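Local structure of kinesin-like protein KAR3 (Saccharomyces cerevisiae, 1F9V) at residues R6-R12 and L313-S319; E53-D57 and L332-S336; F137-Y141 and H213-S219; V146-R150 and I195-A199. The protein is a kinesin-family motor that binds ADP and probably couples ATP hydrolysis to movement along microtubules. The protein carries 2 engineered substitutions. All coordinates share one frame; numbering follows the deposited sequence.

Interaction 1. Residues R6-R12 and L313-S319. With ADP (adenosine-5'-diphosphate), chain D; ADP (adenosine-5'-diphosphate), chain C.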
# COMPACT_ATOMS: atom_id res chain seq x y z
N ARG A 6 -1.57 -8.52 6.34
CA ARG A 6 -2.93 -8.17 6.72
C ARG A 6 -3.56 -7.41 5.57
O ARG A 6 -2.86 -6.77 4.79
CB ARG A 6 -2.94 -7.33 7.98
CG ARG A 6 -2.34 -8.06 9.14
CD ARG A 6 -3.24 -8.07 10.33
NE ARG A 6 -2.50 -8.19 11.59
CZ ARG A 6 -1.53 -9.07 11.83
NH1 ARG A 6 -1.17 -9.95 10.90
NH2 ARG A 6 -0.94 -9.08 13.01
N VAL A 7 -4.88 -7.50 5.48
CA VAL A 7 -5.61 -6.84 4.42
C VAL A 7 -6.75 -5.99 4.97
O VAL A 7 -7.56 -6.47 5.76
CB VAL A 7 -6.20 -7.88 3.44
CG1 VAL A 7 -6.95 -7.19 2.32
CG2 VAL A 7 -5.07 -8.77 2.90
N TYR A 8 -6.80 -4.72 4.55
CA TYR A 8 -7.86 -3.80 4.95
C TYR A 8 -8.58 -3.36 3.69
O TYR A 8 -7.96 -3.19 2.63
CB TYR A 8 -7.32 -2.53 5.61
CG TYR A 8 -6.66 -2.69 6.96
CD1 TYR A 8 -6.72 -3.88 7.67
CD2 TYR A 8 -5.98 -1.62 7.53
CE1 TYR A 8 -6.12 -4.00 8.93
CE2 TYR A 8 -5.37 -1.73 8.78
CZ TYR A 8 -5.44 -2.92 9.47
OH TYR A 8 -4.82 -3.01 10.70
N CYS A 9 -9.89 -3.17 3.78
CA CYS A 9 -10.66 -2.68 2.65
C CYS A 9 -11.20 -1.32 3.08
O CYS A 9 -11.55 -1.13 4.25
CB CYS A 9 -11.82 -3.62 2.33
SG CYS A 9 -12.98 -2.97 1.09
N ARG A 10 -11.25 -0.36 2.16
CA ARG A 10 -11.80 0.95 2.49
C ARG A 10 -12.75 1.43 1.42
O ARG A 10 -12.38 1.55 0.25
CB ARG A 10 -10.71 2.00 2.68
CG ARG A 10 -11.30 3.37 2.99
CD ARG A 10 -10.27 4.50 2.95
NE ARG A 10 -10.76 5.66 3.68
CZ ARG A 10 -10.01 6.71 4.01
NH1 ARG A 10 -8.73 6.75 3.66
NH2 ARG A 10 -10.53 7.72 4.69
N ILE A 11 -13.98 1.71 1.82
CA ILE A 11 -14.99 2.22 0.91
C ILE A 11 -14.97 3.74 1.06
O ILE A 11 -15.20 4.25 2.16
CB ILE A 11 -16.41 1.70 1.26
CG1 ILE A 11 -16.43 0.17 1.27
CG2 ILE A 11 -17.44 2.25 0.26
CD1 ILE A 11 -17.57 -0.43 2.06
N ARG A 12 -14.68 4.46 -0.01
CA ARG A 12 -14.66 5.91 0.07
C ARG A 12 -16.09 6.44 -0.02
O ARG A 12 -17.00 5.74 -0.45
CB ARG A 12 -13.85 6.50 -1.08
CG ARG A 12 -14.46 6.28 -2.46
CD ARG A 12 -14.01 7.35 -3.45
NE ARG A 12 -14.31 7.02 -4.85
CZ ARG A 12 -15.52 7.14 -5.40
NH1 ARG A 12 -16.54 7.58 -4.68
NH2 ARG A 12 -15.70 6.83 -6.68
N LEU A 313 0.90 -4.70 4.72
CA LEU A 313 -0.52 -4.37 4.78
C LEU A 313 -1.00 -4.03 3.38
O LEU A 313 -0.47 -3.14 2.73
CB LEU A 313 -0.75 -3.16 5.70
CG LEU A 313 -2.13 -2.49 5.58
CD1 LEU A 313 -3.22 -3.49 5.98
CD2 LEU A 313 -2.18 -1.25 6.47
N MET A 314 -2.00 -4.78 2.91
CA MET A 314 -2.59 -4.51 1.60
C MET A 314 -3.83 -3.68 1.92
O MET A 314 -4.67 -4.09 2.72
CB MET A 314 -2.98 -5.82 0.90
CG MET A 314 -1.87 -6.87 0.84
SD MET A 314 -0.41 -6.33 -0.10
CE MET A 314 -1.18 -5.95 -1.74
N PHE A 315 -3.92 -2.52 1.30
CA PHE A 315 -5.03 -1.59 1.52
C PHE A 315 -5.86 -1.50 0.24
O PHE A 315 -5.48 -0.82 -0.71
CB PHE A 315 -4.45 -0.22 1.89
CG PHE A 315 -5.34 0.59 2.78
CD1 PHE A 315 -6.42 1.28 2.24
CD2 PHE A 315 -5.10 0.68 4.14
CE1 PHE A 315 -7.27 2.04 3.06
CE2 PHE A 315 -5.93 1.44 4.97
CZ PHE A 315 -7.01 2.12 4.42
N VAL A 316 -7.00 -2.18 0.21
CA VAL A 316 -7.84 -2.18 -0.98
C VAL A 316 -8.95 -1.14 -0.94
O VAL A 316 -9.89 -1.21 -0.14
CB VAL A 316 -8.43 -3.58 -1.24
CG1 VAL A 316 -9.30 -3.57 -2.49
CG2 VAL A 316 -7.30 -4.59 -1.41
N ASN A 317 -8.82 -0.15 -1.82
CA ASN A 317 -9.74 0.95 -1.95
C ASN A 317 -10.83 0.63 -2.94
O ASN A 317 -10.56 0.13 -4.04
CB ASN A 317 -9.00 2.20 -2.42
CG ASN A 317 -7.97 2.68 -1.43
OD1 ASN A 317 -6.77 2.47 -1.60
ND2 ASN A 317 -8.44 3.32 -0.37
N ILE A 318 -12.08 0.92 -2.57
CA ILE A 318 -13.19 0.68 -3.47
C ILE A 318 -14.21 1.81 -3.42
O ILE A 318 -14.34 2.51 -2.41
CB ILE A 318 -13.93 -0.65 -3.18
CG1 ILE A 318 -14.45 -0.67 -1.75
CG2 ILE A 318 -13.00 -1.84 -3.45
CD1 ILE A 318 -15.46 -1.78 -1.50
N SER A 319 -14.91 2.00 -4.53
CA SER A 319 -15.95 3.00 -4.62
C SER A 319 -17.24 2.33 -4.12
O SER A 319 -17.41 1.12 -4.25
CB SER A 319 -16.13 3.44 -6.07
OG SER A 319 -17.46 3.87 -6.32
PB ADP D . -2.13 -8.41 17.09
O1B ADP D . -2.20 -9.89 17.30
O2B ADP D . -2.27 -8.03 15.51
O3B ADP D . -3.17 -7.71 17.90
PA ADP D . 0.61 -7.58 16.65
O1A ADP D . 1.78 -7.82 17.51
O2A ADP D . 0.61 -8.45 15.46
O3A ADP D . -0.71 -7.89 17.47
O5' ADP D . 0.45 -6.02 16.28
C5' ADP D . -0.65 -5.28 16.82
C4' ADP D . -1.12 -4.16 15.90
O4' ADP D . -0.11 -3.69 14.97
C3' ADP D . -2.33 -4.54 15.08
O3' ADP D . -3.58 -4.31 15.76
C2' ADP D . -2.20 -3.73 13.81
O2' ADP D . -2.86 -2.46 13.89
C1' ADP D . -0.68 -3.64 13.63
N9 ADP D . -0.15 -4.69 12.67
C8 ADP D . 0.64 -5.74 12.96
N7 ADP D . 0.91 -6.42 11.84
C5 ADP D . 0.32 -5.82 10.83
C6 ADP D . 0.23 -6.02 9.43
N6 ADP D . 0.86 -7.05 8.84
N1 ADP D . -0.51 -5.15 8.66
C2 ADP D . -1.16 -4.09 9.20
N3 ADP D . -1.07 -3.89 10.53
C4 ADP D . -0.36 -4.70 11.36
PB ADP C . -7.26 7.12 -6.92
O1B ADP C . -7.58 5.74 -6.46
O2B ADP C . -5.84 7.59 -6.36
O3B ADP C . -7.34 7.23 -8.40
PA ADP C . -8.08 9.53 -5.56
O1A ADP C . -7.55 9.34 -4.21
O2A ADP C . -7.16 10.38 -6.32
O3A ADP C . -8.27 8.14 -6.27
O5' ADP C . -9.48 10.27 -5.52
C5' ADP C . -10.73 9.84 -6.05
C4' ADP C . -11.72 10.99 -5.67
O4' ADP C . -12.38 10.58 -4.48
C3' ADP C . -11.01 12.31 -5.30
O3' ADP C . -11.75 13.47 -5.73
C2' ADP C . -10.88 12.27 -3.79
O2' ADP C . -10.73 13.57 -3.19
C1' ADP C . -12.11 11.48 -3.38
N9 ADP C . -11.87 10.62 -2.17
C8 ADP C . -11.24 9.44 -2.20
N7 ADP C . -11.23 8.92 -0.98
C5 ADP C . -11.84 9.74 -0.17
C6 ADP C . -12.14 9.75 1.18
N6 ADP C . -11.77 8.72 1.95
N1 ADP C . -12.82 10.80 1.73
C2 ADP C . -13.21 11.86 0.99
N3 ADP C . -12.93 11.87 -0.33
C4 ADP C . -12.26 10.85 -0.94
O HOH W 1 -11.40 4.16 -0.77
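Strands 6-11 and 313-318 run side by side in parallel, paired from Arg6 with Leu313 to Ile11 with Ile318. Six backbone hydrogen bonds alternate between them, from Met314 N to Arg6 O (2.9 Å) at one end to Arg12 N, just past the strand, to Ile318 O (3.1 Å) at the other; a water bridges Arg10 O and Asn317 ND2. Leu313 CD1 sits over the centre of the Tyr8 ring, 3.7 Å from its centroid, a CH-pi contact. The edge of that ring meets Phe315 CE2, while Phe315 CE1 touches Arg10 CB at 3.5 Å. On the other face Ile318 CD1 packs 3.5 Å from Ile11 CG1 and reaches Cys9 SG. Three arginines border the two nucleotides, but only Arg6 bonds one. Arg6, bent at chi2 (-128°), lies along the adenine of ADP chain D, with CG 3.3 Å from C6, and its NH2 donates to O2B at 3.0 Å. Alanine at this position would probably leave that phosphate oxygen without its donor and uncover part of the adenine. One face of the Arg10 guanidinium meets N6 of ADP chain C, its N-H groups held by Asn66, Thr101 and Asp64. Arg12 CB rests near N7 of the same base, and its NE bonds Gly95 O. These strands belong to the central sheet of the P-loop kinesin motor fold, between its nucleotide site and a second ADP pocket.

Interaction 2. Residues E53-D57 and L332-S336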
# COMPACT_ATOMS: atom_id res chain seq x y z
N GLU A 53 -19.62 -12.65 -0.51
CA GLU A 53 -19.16 -12.31 0.83
C GLU A 53 -17.64 -12.27 0.88
O GLU A 53 -16.97 -13.07 0.22
CB GLU A 53 -19.67 -13.33 1.86
CG GLU A 53 -19.09 -13.08 3.27
CD GLU A 53 -19.89 -13.75 4.37
OE1 GLU A 53 -20.67 -13.05 5.05
OE2 GLU A 53 -19.73 -14.97 4.57
N PHE A 54 -17.12 -11.34 1.67
CA PHE A 54 -15.68 -11.19 1.84
C PHE A 54 -15.37 -10.88 3.29
O PHE A 54 -16.18 -10.25 3.99
CB PHE A 54 -15.16 -10.04 0.96
CG PHE A 54 -15.50 -10.18 -0.49
CD1 PHE A 54 -14.72 -10.97 -1.33
CD2 PHE A 54 -16.60 -9.52 -1.03
CE1 PHE A 54 -15.04 -11.11 -2.69
CE2 PHE A 54 -16.93 -9.65 -2.39
CZ PHE A 54 -16.14 -10.45 -3.22
N LYS A 55 -14.21 -11.33 3.76
CA LYS A 55 -13.77 -11.09 5.12
C LYS A 55 -12.34 -10.57 5.07
O LYS A 55 -11.51 -11.10 4.31
CB LYS A 55 -13.83 -12.38 5.95
CG LYS A 55 -15.24 -12.72 6.41
CD LYS A 55 -15.29 -14.01 7.22
CE LYS A 55 -16.42 -14.89 6.73
NZ LYS A 55 -17.43 -15.14 7.79
N PHE A 56 -12.06 -9.54 5.86
CA PHE A 56 -10.74 -8.92 5.92
C PHE A 56 -10.40 -8.61 7.36
O PHE A 56 -11.22 -8.78 8.26
CB PHE A 56 -10.72 -7.64 5.08
CG PHE A 56 -11.06 -7.88 3.62
CD1 PHE A 56 -10.23 -8.66 2.82
CD2 PHE A 56 -12.23 -7.36 3.07
CE1 PHE A 56 -10.55 -8.93 1.50
CE2 PHE A 56 -12.57 -7.63 1.74
CZ PHE A 56 -11.73 -8.42 0.95
N ASP A 57 -9.17 -8.15 7.60
CA ASP A 57 -8.76 -7.83 8.96
C ASP A 57 -9.52 -6.61 9.46
O ASP A 57 -9.76 -6.46 10.66
CB ASP A 57 -7.25 -7.60 8.99
CG ASP A 57 -6.47 -8.87 8.70
OD1 ASP A 57 -6.39 -9.74 9.58
OD2 ASP A 57 -5.95 -9.01 7.58
N LEU A 332 -12.05 -6.69 -4.76
CA LEU A 332 -12.29 -7.50 -3.58
C LEU A 332 -11.79 -8.92 -3.81
O LEU A 332 -11.36 -9.60 -2.87
CB LEU A 332 -13.79 -7.51 -3.23
CG LEU A 332 -14.29 -6.17 -2.68
CD1 LEU A 332 -15.82 -6.18 -2.58
CD2 LEU A 332 -13.67 -5.91 -1.32
N ARG A 333 -11.83 -9.37 -5.06
CA ARG A 333 -11.33 -10.71 -5.35
C ARG A 333 -9.79 -10.68 -5.23
O ARG A 333 -9.19 -11.65 -4.76
CB ARG A 333 -11.77 -11.14 -6.75
CG ARG A 333 -13.03 -12.00 -6.73
CD ARG A 333 -13.48 -12.38 -8.14
NE ARG A 333 -14.89 -12.04 -8.34
CZ ARG A 333 -15.33 -11.15 -9.23
NH1 ARG A 333 -14.48 -10.52 -10.02
NH2 ARG A 333 -16.62 -10.89 -9.30
N PHE A 334 -9.17 -9.57 -5.63
CA PHE A 334 -7.72 -9.45 -5.49
C PHE A 334 -7.39 -9.44 -3.99
O PHE A 334 -6.49 -10.14 -3.53
CB PHE A 334 -7.21 -8.16 -6.14
CG PHE A 334 -5.72 -7.93 -5.95
CD1 PHE A 334 -5.25 -7.24 -4.85
CD2 PHE A 334 -4.81 -8.43 -6.88
CE1 PHE A 334 -3.87 -7.04 -4.67
CE2 PHE A 334 -3.44 -8.22 -6.71
CZ PHE A 334 -2.97 -7.53 -5.60
N ALA A 335 -8.14 -8.63 -3.23
CA ALA A 335 -7.94 -8.54 -1.79
C ALA A 335 -8.03 -9.90 -1.13
O ALA A 335 -7.24 -10.22 -0.24
CB ALA A 335 -8.98 -7.60 -1.19
N SER A 336 -9.01 -10.70 -1.55
CA SER A 336 -9.19 -12.05 -1.00
C SER A 336 -7.99 -12.95 -1.32
O SER A 336 -7.59 -13.78 -0.51
CB SER A 336 -10.47 -12.68 -1.57
OG SER A 336 -11.61 -11.90 -1.25
O HOH W 2 -12.76 -12.67 1.52
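Phe54, Phe56 and Leu332 bury the most surface here, the leucine branching between two rings. Phe54 CG, anti to the carbonyl carbon (chi1 -55°), sends the ring toward the helix. Leu332 CB stands over the centre of the Phe54 ring, 3.7 Å from its centroid, a CH-pi contact, and its CD1 touches Phe54 CE2 at 3.6 Å. The other methyl, CD2, meets Phe56 CE2 at 3.7 Å. Phe56 also presses CE1 against Ala335 CB, 3.4 Å away, so Ala335 and Leu332, from one helical turn, meet both flanks of the ring's tip from the same side of its plane. At the edge of Phe54, Ser336 OG lies 3.2 Å from CD1. That hydroxyl donates to Leu332 O (2.8 Å), which Ser336 N reaches from the opposite face; a water links OG to Lys55 N. An alanine for Phe54 would probably open a gap beside Leu332 CB and CD1 and leave Ser336 OG without the ring that flanks it. Strand 51-56, an outer strand of the small antiparallel sheet, thus lies against helix 325-338. Leu332 continues onto Met40 and Val42 of strand 38-44, while Phe56 and Ala335 reach Val7, Cys9 and Val316 of the central sheet.

Interaction 3. Residues F137-Y141 and H213-S219. Engineered in segment 213-219: Ala216 (natural residue Arg).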
# COMPACT_ATOMS: atom_id res chain seq x y z
N PHE A 137 11.63 9.05 -2.92
CA PHE A 137 10.29 9.03 -3.50
C PHE A 137 10.48 8.74 -4.98
O PHE A 137 10.97 9.58 -5.74
CB PHE A 137 9.59 10.39 -3.30
CG PHE A 137 8.09 10.34 -3.48
CD1 PHE A 137 7.41 9.13 -3.57
CD2 PHE A 137 7.37 11.52 -3.57
CE1 PHE A 137 6.02 9.10 -3.74
CE2 PHE A 137 5.98 11.50 -3.74
CZ PHE A 137 5.31 10.28 -3.83
N ILE A 138 10.10 7.52 -5.37
CA ILE A 138 10.25 7.10 -6.75
C ILE A 138 8.94 6.60 -7.31
O ILE A 138 7.94 6.47 -6.59
CB ILE A 138 11.28 5.94 -6.86
CG1 ILE A 138 10.76 4.70 -6.13
CG2 ILE A 138 12.63 6.36 -6.27
CD1 ILE A 138 11.53 3.42 -6.42
N GLU A 139 8.94 6.33 -8.61
CA GLU A 139 7.78 5.77 -9.26
C GLU A 139 8.29 4.71 -10.22
O GLU A 139 9.42 4.78 -10.69
CB GLU A 139 7.00 6.84 -10.02
CG GLU A 139 7.36 6.93 -11.48
CD GLU A 139 6.57 7.98 -12.24
OE1 GLU A 139 5.60 8.54 -11.68
OE2 GLU A 139 6.95 8.26 -13.40
N ILE A 140 7.46 3.70 -10.47
CA ILE A 140 7.80 2.66 -11.42
C ILE A 140 6.75 2.81 -12.51
O ILE A 140 5.55 2.70 -12.24
CB ILE A 140 7.74 1.25 -10.80
CG1 ILE A 140 8.93 1.04 -9.85
CG2 ILE A 140 7.78 0.19 -11.90
CD1 ILE A 140 8.85 -0.22 -9.04
N TYR A 141 7.20 3.10 -13.72
CA TYR A 141 6.31 3.26 -14.86
C TYR A 141 6.86 2.41 -16.00
O TYR A 141 8.01 2.57 -16.41
CB TYR A 141 6.25 4.73 -15.30
CG TYR A 141 5.38 4.93 -16.52
CD1 TYR A 141 4.03 4.57 -16.50
CD2 TYR A 141 5.91 5.44 -17.70
CE1 TYR A 141 3.24 4.71 -17.63
CE2 TYR A 141 5.12 5.58 -18.85
CZ TYR A 141 3.78 5.21 -18.80
OH TYR A 141 2.99 5.32 -19.92
N HIS A 213 -0.75 10.42 -15.54
CA HIS A 213 0.43 9.58 -15.42
C HIS A 213 0.55 8.74 -14.16
O HIS A 213 0.84 7.54 -14.23
CB HIS A 213 1.69 10.41 -15.57
CG HIS A 213 2.93 9.58 -15.65
ND1 HIS A 213 3.85 9.53 -14.62
CD2 HIS A 213 3.37 8.73 -16.60
CE1 HIS A 213 4.81 8.67 -14.94
NE2 HIS A 213 4.54 8.18 -16.13
N SER A 214 0.35 9.36 -13.01
CA SER A 214 0.46 8.64 -11.75
C SER A 214 -0.58 7.52 -11.65
O SER A 214 -0.40 6.58 -10.89
CB SER A 214 0.30 9.60 -10.58
OG SER A 214 -0.63 10.61 -10.89
N SER A 215 -1.66 7.63 -12.41
CA SER A 215 -2.69 6.61 -12.37
C SER A 215 -2.23 5.34 -13.08
O SER A 215 -2.82 4.27 -12.93
CB SER A 215 -3.97 7.13 -13.02
OG SER A 215 -3.90 7.00 -14.43
N ALA A 216 -1.15 5.45 -13.86
CA ALA A 216 -0.60 4.31 -14.59
C ALA A 216 0.76 3.87 -14.07
O ALA A 216 1.45 3.08 -14.70
CB ALA A 216 -0.50 4.65 -16.08
N SER A 217 1.14 4.37 -12.90
CA SER A 217 2.43 3.98 -12.34
C SER A 217 2.32 3.71 -10.86
O SER A 217 1.33 4.09 -10.21
CB SER A 217 3.46 5.09 -12.57
OG SER A 217 3.14 6.25 -11.84
N HIS A 218 3.32 3.03 -10.32
CA HIS A 218 3.37 2.74 -8.90
C HIS A 218 4.25 3.82 -8.29
O HIS A 218 5.38 4.02 -8.73
CB HIS A 218 4.03 1.39 -8.62
CG HIS A 218 3.41 0.25 -9.36
ND1 HIS A 218 2.05 0.09 -9.51
CD2 HIS A 218 3.98 -0.82 -9.97
CE1 HIS A 218 1.81 -1.03 -10.17
NE2 HIS A 218 2.96 -1.60 -10.46
N SER A 219 3.74 4.53 -7.29
CA SER A 219 4.52 5.57 -6.63
C SER A 219 4.94 4.98 -5.29
O SER A 219 4.11 4.46 -4.54
CB SER A 219 3.68 6.83 -6.46
OG SER A 219 3.28 7.31 -7.73
O HOH W 3 3.85 9.03 -9.78
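Ile140 and His218 form the tight part of this contact, an antiparallel hydrogen-bonded pair. Ile140 N donates to His218 O at 2.7 Å, the donor lying in the carbonyl plane, and His218 N returns a bond to Ile140 O at 3.0 Å. Glu139 and Ser219 follow as a non-hydrogen-bonded pair with CA atoms 4.2 Å apart, and Glu139 CA makes a C-H...O contact to His218 O. The imidazole of His218 turns away from Glu139 to bond Ser270 and Ala246. Beyond this pairing the contact loosens. Glu139, with its chain extended past CG (chi2 179°), carries OE1 toward Ser217, but the bond from Ser217 OG is weak at 3.4 Å. A water gives OE1 a shorter bond of 2.6 Å and is also bonded to Ser219 OG. Farther out, the exposed His213 turns the edge of its ring toward a face of Tyr141, a T-shaped pair with centroids 4.4 Å apart and planes at 64°. Ala216 O lies at the Tyr141 ring edge, 3.5 Å from CD1, and CB of this engineered alanine touches Tyr141 CE1 at 4.0 Å. Ser214-His218 matches the SSRSH sequence of the kinesin switch-1 motif, with alanine engineered at its arginine. Strand 218-228, into which it leads, lies between strands 130-141 and 235-244; helix 258-281 backs Ala216 and His218, while helix 297-306 packs on Ile138 and Ile140.

Interaction 4. Residues V146-R150 and I195-A199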
# COMPACT_ATOMS: atom_id res chain seq x y z
N VAL A 146 11.80 5.80 -11.78
CA VAL A 146 11.96 7.23 -12.00
C VAL A 146 12.10 7.89 -10.63
O VAL A 146 11.35 7.58 -9.71
CB VAL A 146 10.75 7.85 -12.74
CG1 VAL A 146 10.88 9.36 -12.79
CG2 VAL A 146 10.64 7.28 -14.14
N ASP A 147 13.07 8.79 -10.50
CA ASP A 147 13.30 9.50 -9.25
C ASP A 147 12.44 10.76 -9.27
O ASP A 147 12.68 11.68 -10.06
CB ASP A 147 14.79 9.86 -9.15
CG ASP A 147 15.12 10.65 -7.90
OD1 ASP A 147 14.25 10.81 -7.02
OD2 ASP A 147 16.28 11.12 -7.79
N LEU A 148 11.43 10.80 -8.41
CA LEU A 148 10.51 11.95 -8.35
C LEU A 148 11.13 13.16 -7.67
O LEU A 148 10.61 14.27 -7.80
CB LEU A 148 9.21 11.55 -7.63
CG LEU A 148 8.43 10.35 -8.18
CD1 LEU A 148 7.18 10.11 -7.34
CD2 LEU A 148 8.05 10.61 -9.62
N LEU A 149 12.22 12.95 -6.95
CA LEU A 149 12.89 14.03 -6.26
C LEU A 149 14.12 14.52 -7.02
O LEU A 149 14.93 15.28 -6.49
CB LEU A 149 13.32 13.58 -4.86
CG LEU A 149 12.23 12.98 -3.97
CD1 LEU A 149 12.80 12.67 -2.60
CD2 LEU A 149 11.06 13.94 -3.85
N ARG A 150 14.26 14.08 -8.27
CA ARG A 150 15.41 14.48 -9.08
C ARG A 150 15.47 15.99 -9.27
O ARG A 150 14.47 16.62 -9.60
CB ARG A 150 15.36 13.77 -10.44
CG ARG A 150 14.42 14.40 -11.46
CD ARG A 150 15.14 15.47 -12.28
NE ARG A 150 14.37 15.93 -13.44
CZ ARG A 150 14.91 16.54 -14.50
NH1 ARG A 150 16.21 16.76 -14.55
NH2 ARG A 150 14.13 16.91 -15.50
N ILE A 195 9.57 17.50 0.37
CA ILE A 195 9.64 16.28 -0.42
C ILE A 195 8.41 16.14 -1.31
O ILE A 195 8.52 15.99 -2.53
CB ILE A 195 9.73 15.02 0.48
CG1 ILE A 195 10.84 15.20 1.52
CG2 ILE A 195 9.96 13.78 -0.38
CD1 ILE A 195 12.24 15.27 0.94
N LEU A 196 7.23 16.18 -0.69
CA LEU A 196 5.98 16.05 -1.42
C LEU A 196 5.84 17.16 -2.45
O LEU A 196 5.44 16.93 -3.58
CB LEU A 196 4.80 16.08 -0.44
CG LEU A 196 4.73 14.89 0.51
CD1 LEU A 196 3.70 15.14 1.60
CD2 LEU A 196 4.37 13.64 -0.28
N LYS A 197 6.20 18.37 -2.05
CA LYS A 197 6.14 19.53 -2.93
C LYS A 197 7.03 19.30 -4.16
O LYS A 197 6.65 19.61 -5.29
CB LYS A 197 6.59 20.77 -2.19
CG LYS A 197 5.56 21.33 -1.22
CD LYS A 197 5.97 22.70 -0.71
CE LYS A 197 5.74 23.76 -1.76
NZ LYS A 197 5.82 23.24 -3.16
N LYS A 198 8.22 18.77 -3.91
CA LYS A 198 9.19 18.49 -4.96
C LYS A 198 8.65 17.47 -5.97
O LYS A 198 8.73 17.67 -7.18
CB LYS A 198 10.49 17.98 -4.34
CG LYS A 198 11.69 17.94 -5.28
CD LYS A 198 12.95 18.56 -4.66
CE LYS A 198 12.91 18.61 -3.12
NZ LYS A 198 14.26 18.38 -2.51
N ALA A 199 8.10 16.37 -5.45
CA ALA A 199 7.56 15.31 -6.28
C ALA A 199 6.40 15.77 -7.16
O ALA A 199 6.17 15.21 -8.23
CB ALA A 199 7.10 14.16 -5.40
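Leu149, which packs against Ile195, donates its backbone N to Asp147 OD1 at 3.0 Å. The donor meets the oxygen from above the carboxylate plane, 54° out of it, and closes an Asx turn. The second oxygen of the aspartate, OD2, is bonded by Thr182 N, so both carboxylate oxygens are bonded, which is likely to limit the group's rotation. The chain from Asp147 to Arg150 also makes a type I beta turn, although its bond from Arg150 N to Asp147 O is weak. This bend presents Leu149 to the helix. Leu149 CD2 lies 3.6 Å from Ile195 CG2 and 3.5 Å from Ile195 O, and Leu149 CD1 touches the same methyl group. Ile195 CG2 stands beside its own carbonyl carbon, which explains how one leucine branch can meet both methyl and carbonyl oxygen. The carbonyl oxygen is already engaged, accepting from Ala199 N at 3.0 Å as a helical bond. Leu149 CD2 also brushes Lys198 CB, at 4.1 Å. One residue earlier, Leu148 CB faces Ala199 CB at 4.0 Å, and Leu148 O takes a C-H...O contact from Ala199 CA at 3.6 Å. No hydrogen bond joins the two segments, and the contact is mostly apolar. An Asx turn merged with a type I beta turn thus ends strand 144-147 and rests on the last turn of helix 192-199, at an edge of the motor domain.

In the fold
From the N terminus, strand 4-11 enters the central sheet first, and interaction 1 joins it to strand 311-318 some 300 residues later, closing the longest loop. Interaction 2 begins at strand 51-56 and ends on helix 325-338, directly after that strand, so it crosses interaction 1; the two touch, Asp57 bonding Val7 N. Both loops enclose interaction 3, where strand 130-141 meets the start of strand 218-228, and interaction 4 nests inside that in turn. Interactions 3 and 4 adjoin through backbone bonds between strands 130-141 and 144-147, whereas interactions 2 and 4 stand about 33 Å apart between centres, on opposite sides of the chain's centre.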